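Local coordinates for protein branched-chain-amino-acid aminotransferase (Pseudomonas sp. UW4, PDB 6JIF) that catalyses the reversible transfer of amino groups between branched-chain amino acids and 2-oxo acids, using pyridoxal-5'-phosphate as cofactor, at residues Glu122-Val127 with Leu146-Ile151; Phe255-Ser260 with Ser271-Ala276. All coordinates share one frame; numbering follows the deposited sequence.

Interaction 1 of 2, residues Glu122-Val127 with Leu146-Ile151; sequences EACKAV and LRPFVI
Leu146 reaches from strand 143-153 to helix 117-130 with one methyl in front: its CD2 lies 3.6 Å from Cys124 CB and 3.5 Å from the backbone Cys124 O. That methyl therefore rests against the root of the cysteine and the carbonyl beside it, while Cys124 SG is a little farther off, 4.1 Å from Leu146 CD2. CG of the leucine stands roughly anti to its own carbonyl carbon (chi1 -89°), which sets the branch and its CD2 against the helix.

Cys124 does not aim its CB straight at the strand. Its sulfur instead leans toward the next inward-facing residue, and SG comes within 4.3 Å of Pro148 CG on the pyrrolidine ring. Nearly one turn further along the helix, Val127 does point at the strand and brings CG1 to 4.4 Å from the branch carbon Leu146 CG, a looser touch.

Helix and strand run at 140° to each other, with axes 10.0 Å apart. Cys124 and Val127 pack on Leu146 and Pro148, which the strand turns to the helix side of the antiparallel sheet of this class IV aminotransferase. The alternate residues Arg147 and Phe149 face the second subunit, where Arg147 NH1 bonds to Tyr73 OH of that chain. Met81 of the adjacent strand 76-85 packs against Cys124, Leu146 and Pro148. The side chains that meet are apolar and buried, and the one polar atom touched, Cys124 O, meets a methyl; this join rests on close packing and exclusion of water, without directional bonds between the two segments.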
loop_
_atom_site.group_PDB
_atom_site.type_symbol
_atom_site.label_atom_id
_atom_site.label_comp_id
_atom_site.label_asym_id
_atom_site.label_seq_id
_atom_site.Cartn_x
_atom_site.Cartn_y
_atom_site.Cartn_z
ATOM N N GLU B 122 12.733 -22.822 9.074
ATOM C CA GLU B 122 14.155 -22.944 9.383
ATOM C C GLU B 122 14.820 -21.578 9.508
ATOM O O GLU B 122 15.679 -21.383 10.375
ATOM C CB GLU B 122 14.884 -23.778 8.315
ATOM C CG GLU B 122 14.587 -25.264 8.409
ATOM C CD GLU B 122 14.761 -25.867 9.808
ATOM O OE1 GLU B 122 15.728 -25.544 10.539
ATOM O OE2 GLU B 122 13.914 -26.702 10.175
ATOM N N ALA B 123 14.454 -20.627 8.658
ATOM C CA ALA B 123 15.017 -19.286 8.786
ATOM C C ALA B 123 14.611 -18.655 10.107
ATOM O O ALA B 123 15.426 -17.997 10.777
ATOM C CB ALA B 123 14.565 -18.384 7.639
ATOM N N CYS B 124 13.348 -18.829 10.484
ATOM C CA CYS B 124 12.886 -18.267 11.753
ATOM C C CYS B 124 13.644 -18.869 12.912
ATOM O O CYS B 124 14.078 -18.142 13.825
ATOM C CB CYS B 124 11.396 -18.501 11.945
ATOM S SG CYS B 124 10.294 -17.573 10.843
ATOM N N LYS B 125 13.808 -20.202 12.897
ATOM C CA LYS B 125 14.537 -20.888 13.966
ATOM C C LYS B 125 15.984 -20.421 14.043
ATOM O O LYS B 125 16.508 -20.197 15.134
ATOM C CB LYS B 125 14.481 -22.411 13.780
ATOM C CG LYS B 125 13.094 -23.004 13.978
ATOM C CD LYS B 125 13.086 -24.479 13.735
ATOM C CE LYS B 125 13.659 -25.239 14.916
ATOM N NZ LYS B 125 13.739 -26.631 14.459
ATOM N N ALA B 126 16.627 -20.209 12.899
ATOM C CA ALA B 126 18.007 -19.731 12.914
ATOM C C ALA B 126 18.097 -18.335 13.518
ATOM O O ALA B 126 19.030 -18.042 14.260
ATOM C CB ALA B 126 18.580 -19.735 11.486
ATOM N N VAL B 127 17.121 -17.467 13.218
ATOM C CA VAL B 127 17.126 -16.132 13.841
ATOM C C VAL B 127 16.944 -16.218 15.361
ATOM O O VAL B 127 17.647 -15.536 16.140
ATOM C CB VAL B 127 16.046 -15.258 13.184
ATOM C CG1 VAL B 127 15.839 -13.948 13.975
ATOM C CG2 VAL B 127 16.445 -14.941 11.764
ATOM N N LEU B 146 9.513 -11.929 16.048
ATOM C CA LEU B 146 10.144 -12.057 14.745
ATOM C C LEU B 146 9.276 -11.368 13.707
ATOM O O LEU B 146 8.063 -11.624 13.663
ATOM C CB LEU B 146 10.292 -13.521 14.357
ATOM C CG LEU B 146 11.572 -14.213 14.789
ATOM C CD1 LEU B 146 11.626 -14.160 16.283
ATOM C CD2 LEU B 146 11.534 -15.706 14.266
ATOM N N ARG B 147 9.927 -10.571 12.832
ATOM C CA ARG B 147 9.351 -9.842 11.714
ATOM C C ARG B 147 9.969 -10.333 10.394
ATOM O O ARG B 147 11.001 -9.789 9.932
ATOM C CB ARG B 147 9.557 -8.331 11.908
ATOM C CG ARG B 147 9.153 -7.446 10.709
ATOM C CD ARG B 147 7.711 -7.667 10.286
ATOM N NE ARG B 147 6.782 -7.321 11.372
ATOM C CZ ARG B 147 6.195 -6.125 11.553
ATOM N NH1 ARG B 147 6.427 -5.110 10.748
ATOM N NH2 ARG B 147 5.365 -5.936 12.582
ATOM N N PRO B 148 9.416 -11.382 9.782
ATOM C CA PRO B 148 9.784 -11.702 8.388
ATOM C C PRO B 148 9.070 -10.765 7.439
ATOM O O PRO B 148 7.973 -10.288 7.723
ATOM C CB PRO B 148 9.284 -13.138 8.163
ATOM C CG PRO B 148 8.905 -13.672 9.586
ATOM C CD PRO B 148 8.558 -12.417 10.390
ATOM N N PHE B 149 9.705 -10.537 6.278
ATOM C CA PHE B 149 9.095 -9.704 5.254
ATOM C C PHE B 149 9.762 -9.995 3.914
ATOM O O PHE B 149 10.911 -10.422 3.850
ATOM C CB PHE B 149 9.182 -8.203 5.593
ATOM C CG PHE B 149 10.596 -7.655 5.803
ATOM C CD1 PHE B 149 11.315 -7.918 6.965
ATOM C CD2 PHE B 149 11.163 -6.795 4.861
ATOM C CE1 PHE B 149 12.580 -7.376 7.146
ATOM C CE2 PHE B 149 12.462 -6.252 5.025
ATOM C CZ PHE B 149 13.155 -6.536 6.186
ATOM N N VAL B 150 8.993 -9.789 2.862
ATOM C CA VAL B 150 9.468 -9.954 1.499
ATOM C C VAL B 150 9.190 -8.632 0.767
ATOM O O VAL B 150 8.110 -8.050 0.925
ATOM C CB VAL B 150 8.777 -11.120 0.784
ATOM C CG1 VAL B 150 9.309 -11.230 -0.664
ATOM C CG2 VAL B 150 9.040 -12.425 1.538
ATOM N N ILE B 151 10.190 -8.137 0.019
ATOM C CA ILE B 151 10.064 -6.832 -0.627
ATOM C C ILE B 151 10.650 -6.887 -2.049
ATOM O O ILE B 151 11.676 -7.532 -2.266
ATOM C CB ILE B 151 10.759 -5.729 0.197
ATOM C CG1 ILE B 151 12.217 -6.043 0.463
ATOM C CG2 ILE B 151 9.965 -5.364 1.455
ATOM C CD1 ILE B 151 12.960 -4.768 0.848
#

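Interaction 2 of 2, residues Phe255-Ser260 with Ser271-Ala276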
loop_
_atom_site.group_PDB
_atom_site.type_symbol
_atom_site.label_atom_id
_atom_site.label_comp_id
_atom_site.label_asym_id
_atom_site.label_seq_id
_atom_site.Cartn_x
_atom_site.Cartn_y
_atom_site.Cartn_z
ATOM N N PHE B 255 -18.427 -17.507 20.834
ATOM C CA PHE B 255 -17.309 -16.674 20.391
ATOM C C PHE B 255 -17.606 -16.291 18.949
ATOM O O PHE B 255 -17.707 -17.174 18.090
ATOM C CB PHE B 255 -16.006 -17.451 20.524
ATOM C CG PHE B 255 -14.762 -16.719 20.052
ATOM C CD1 PHE B 255 -14.441 -16.677 18.679
ATOM C CD2 PHE B 255 -13.896 -16.106 20.962
ATOM C CE1 PHE B 255 -13.268 -16.038 18.239
ATOM C CE2 PHE B 255 -12.739 -15.461 20.545
ATOM C CZ PHE B 255 -12.410 -15.435 19.166
ATOM N N VAL B 256 -17.844 -14.994 18.691
ATOM C CA VAL B 256 -18.285 -14.544 17.359
ATOM C C VAL B 256 -17.203 -13.674 16.737
ATOM O O VAL B 256 -16.704 -12.736 17.359
ATOM C CB VAL B 256 -19.622 -13.797 17.451
ATOM C CG1 VAL B 256 -20.093 -13.397 16.092
ATOM C CG2 VAL B 256 -20.649 -14.700 18.133
ATOM N N THR B 257 -16.851 -13.965 15.486
ATOM C CA THR B 257 -15.852 -13.113 14.843
ATOM C C THR B 257 -16.221 -12.881 13.370
ATOM O O THR B 257 -16.850 -13.744 12.731
ATOM C CB THR B 257 -14.446 -13.742 15.041
ATOM O OG1 THR B 257 -13.432 -12.812 14.639
ATOM C CG2 THR B 257 -14.312 -15.057 14.246
ATOM N N PRO B 258 -15.892 -11.698 12.818
ATOM C CA PRO B 258 -16.270 -11.396 11.429
ATOM C C PRO B 258 -15.660 -12.320 10.399
ATOM O O PRO B 258 -14.539 -12.801 10.546
ATOM C CB PRO B 258 -15.749 -9.954 11.213
ATOM C CG PRO B 258 -15.847 -9.320 12.640
ATOM C CD PRO B 258 -15.382 -10.503 13.512
ATOM N N ASN B 259 -16.425 -12.535 9.328
ATOM C CA ASN B 259 -15.992 -13.324 8.183
ATOM C C ASN B 259 -16.345 -12.514 6.948
ATOM O O ASN B 259 -17.507 -12.144 6.772
ATOM C CB ASN B 259 -16.726 -14.668 8.196
ATOM C CG ASN B 259 -16.309 -15.575 7.071
ATOM O OD1 ASN B 259 -15.237 -15.438 6.532
ATOM N ND2 ASN B 259 -17.141 -16.539 6.765
ATOM N N SER B 260 -15.355 -12.171 6.143
ATOM C CA SER B 260 -15.627 -11.478 4.885
ATOM C C SER B 260 -14.362 -11.540 4.045
ATOM O O SER B 260 -13.267 -11.774 4.589
ATOM C CB SER B 260 -16.026 -10.020 5.127
ATOM O OG SER B 260 -14.933 -9.140 4.937
ATOM N N SER B 271 -6.191 -19.395 16.416
ATOM C CA SER B 271 -5.817 -20.101 17.626
ATOM C C SER B 271 -6.925 -20.041 18.661
ATOM O O SER B 271 -7.211 -21.033 19.340
ATOM C CB SER B 271 -4.505 -19.513 18.160
ATOM O OG SER B 271 -3.432 -19.768 17.230
ATOM N N LEU B 272 -7.511 -18.853 18.860
ATOM C CA LEU B 272 -8.623 -18.726 19.807
ATOM C C LEU B 272 -9.825 -19.544 19.347
ATOM O O LEU B 272 -10.512 -20.158 20.169
ATOM C CB LEU B 272 -8.997 -17.237 19.966
ATOM C CG LEU B 272 -7.935 -16.370 20.658
ATOM C CD1 LEU B 272 -8.317 -14.897 20.705
ATOM C CD2 LEU B 272 -7.743 -16.903 22.106
ATOM N N ILE B 273 -10.112 -19.567 18.040
ATOM C CA ILE B 273 -11.229 -20.383 17.550
ATOM C C ILE B 273 -10.993 -21.844 17.887
ATOM O O ILE B 273 -11.892 -22.539 18.379
ATOM C CB ILE B 273 -11.466 -20.155 16.042
ATOM C CG1 ILE B 273 -12.097 -18.772 15.817
ATOM C CG2 ILE B 273 -12.362 -21.257 15.431
ATOM C CD1 ILE B 273 -12.097 -18.289 14.369
ATOM N N GLU B 274 -9.764 -22.327 17.639
ATOM C CA GLU B 274 -9.452 -23.734 17.889
ATOM C C GLU B 274 -9.456 -24.045 19.384
ATOM O O GLU B 274 -9.952 -25.096 19.800
ATOM C CB GLU B 274 -8.114 -24.089 17.223
ATOM C CG GLU B 274 -8.370 -24.221 15.677
ATOM C CD GLU B 274 -7.170 -24.262 14.700
ATOM O OE1 GLU B 274 -6.090 -23.692 14.948
ATOM O OE2 GLU B 274 -7.380 -24.832 13.590
ATOM N N LEU B 275 -8.939 -23.137 20.224
ATOM C CA LEU B 275 -8.941 -23.424 21.657
ATOM C C LEU B 275 -10.354 -23.353 22.208
ATOM O O LEU B 275 -10.732 -24.162 23.043
ATOM C CB LEU B 275 -8.028 -22.467 22.423
ATOM C CG LEU B 275 -6.535 -22.669 22.140
ATOM C CD1 LEU B 275 -5.790 -21.454 22.699
ATOM C CD2 LEU B 275 -6.001 -23.991 22.741
ATOM N N ALA B 276 -11.149 -22.386 21.733
ATOM C CA ALA B 276 -12.539 -22.292 22.141
ATOM C C ALA B 276 -13.269 -23.586 21.834
ATOM O O ALA B 276 -13.996 -24.109 22.676
ATOM C CB ALA B 276 -13.221 -21.106 21.399
#
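Phe255 sends its ring from strand 255-258 onto helix 267-278, where the far end of the ring meets two consecutive residues. Its CZ lies 3.9 Å from Leu272 CB, and the neighbouring CE1 is 3.8 Å from Ile273 CG1. Both aliphatic chains cross the phenylalanine at about a right angle and approach the ring obliquely. With CG anti to the backbone N (chi1 178°), the ring is carried out from the strand toward the helix. A further methyl contact follows two residues along the strand: Thr257 CG2 meets Ile273 CD1 at 3.9 Å. Ile273 leaves the helix to one side, but its extended CG1-CD1 arm brings the end nearer the strand, touching Phe255 at CG1 and Thr257 at its end.

These elements belong to a beta-alpha-beta unit in which strand 255-258 leads through helix 267-278 to strand 284-287, parallel to the first and bonded to it through the backbone of Phe255 and Thr257. Gly266, Ile267 and Thr268, at the start of the helix, line the pyridoxal-5'-phosphate pocket. Strand and helix run nearly antiparallel, at 154°, and their axes come within 10.1 Å. Ile273 also packs on Val284 and Glu286 of the returning strand, so it spans both strands of the unit.

Ring-to-ring packing adds Phe247, whose plane is within about 15° of that of Phe255.

Polar bonds lead away from the interface. Thr257 presents its methyl to the helix while OG1, anti to the backbone N, bonds to Phe246 O on strand 245-250. Glu274 OE1 forms a salt bridge with Arg95 NH1.

From the N terminus, helix 117-130 comes first, and interaction 1 closes 19 residues on from Val127, at Leu146 of strand 143-153, fixing the helix to the seven-stranded antiparallel sheet. The chain then passes through strand 164-174 of the same sheet and enters the mixed sheet, where interaction 2 closes the shorter connection from strand 255-258 to helix 267-278. The two contacts lie in series, neither nested nor crossed. The centres of interactions 1 and 2 are 27 Å apart, on opposite sides of the chain's centre. Each secures a helix to a different sheet, and pyridoxal-5'-phosphate is bound about 11 Å from Pro148 and about 8 Å from Leu272, measured from the side chains.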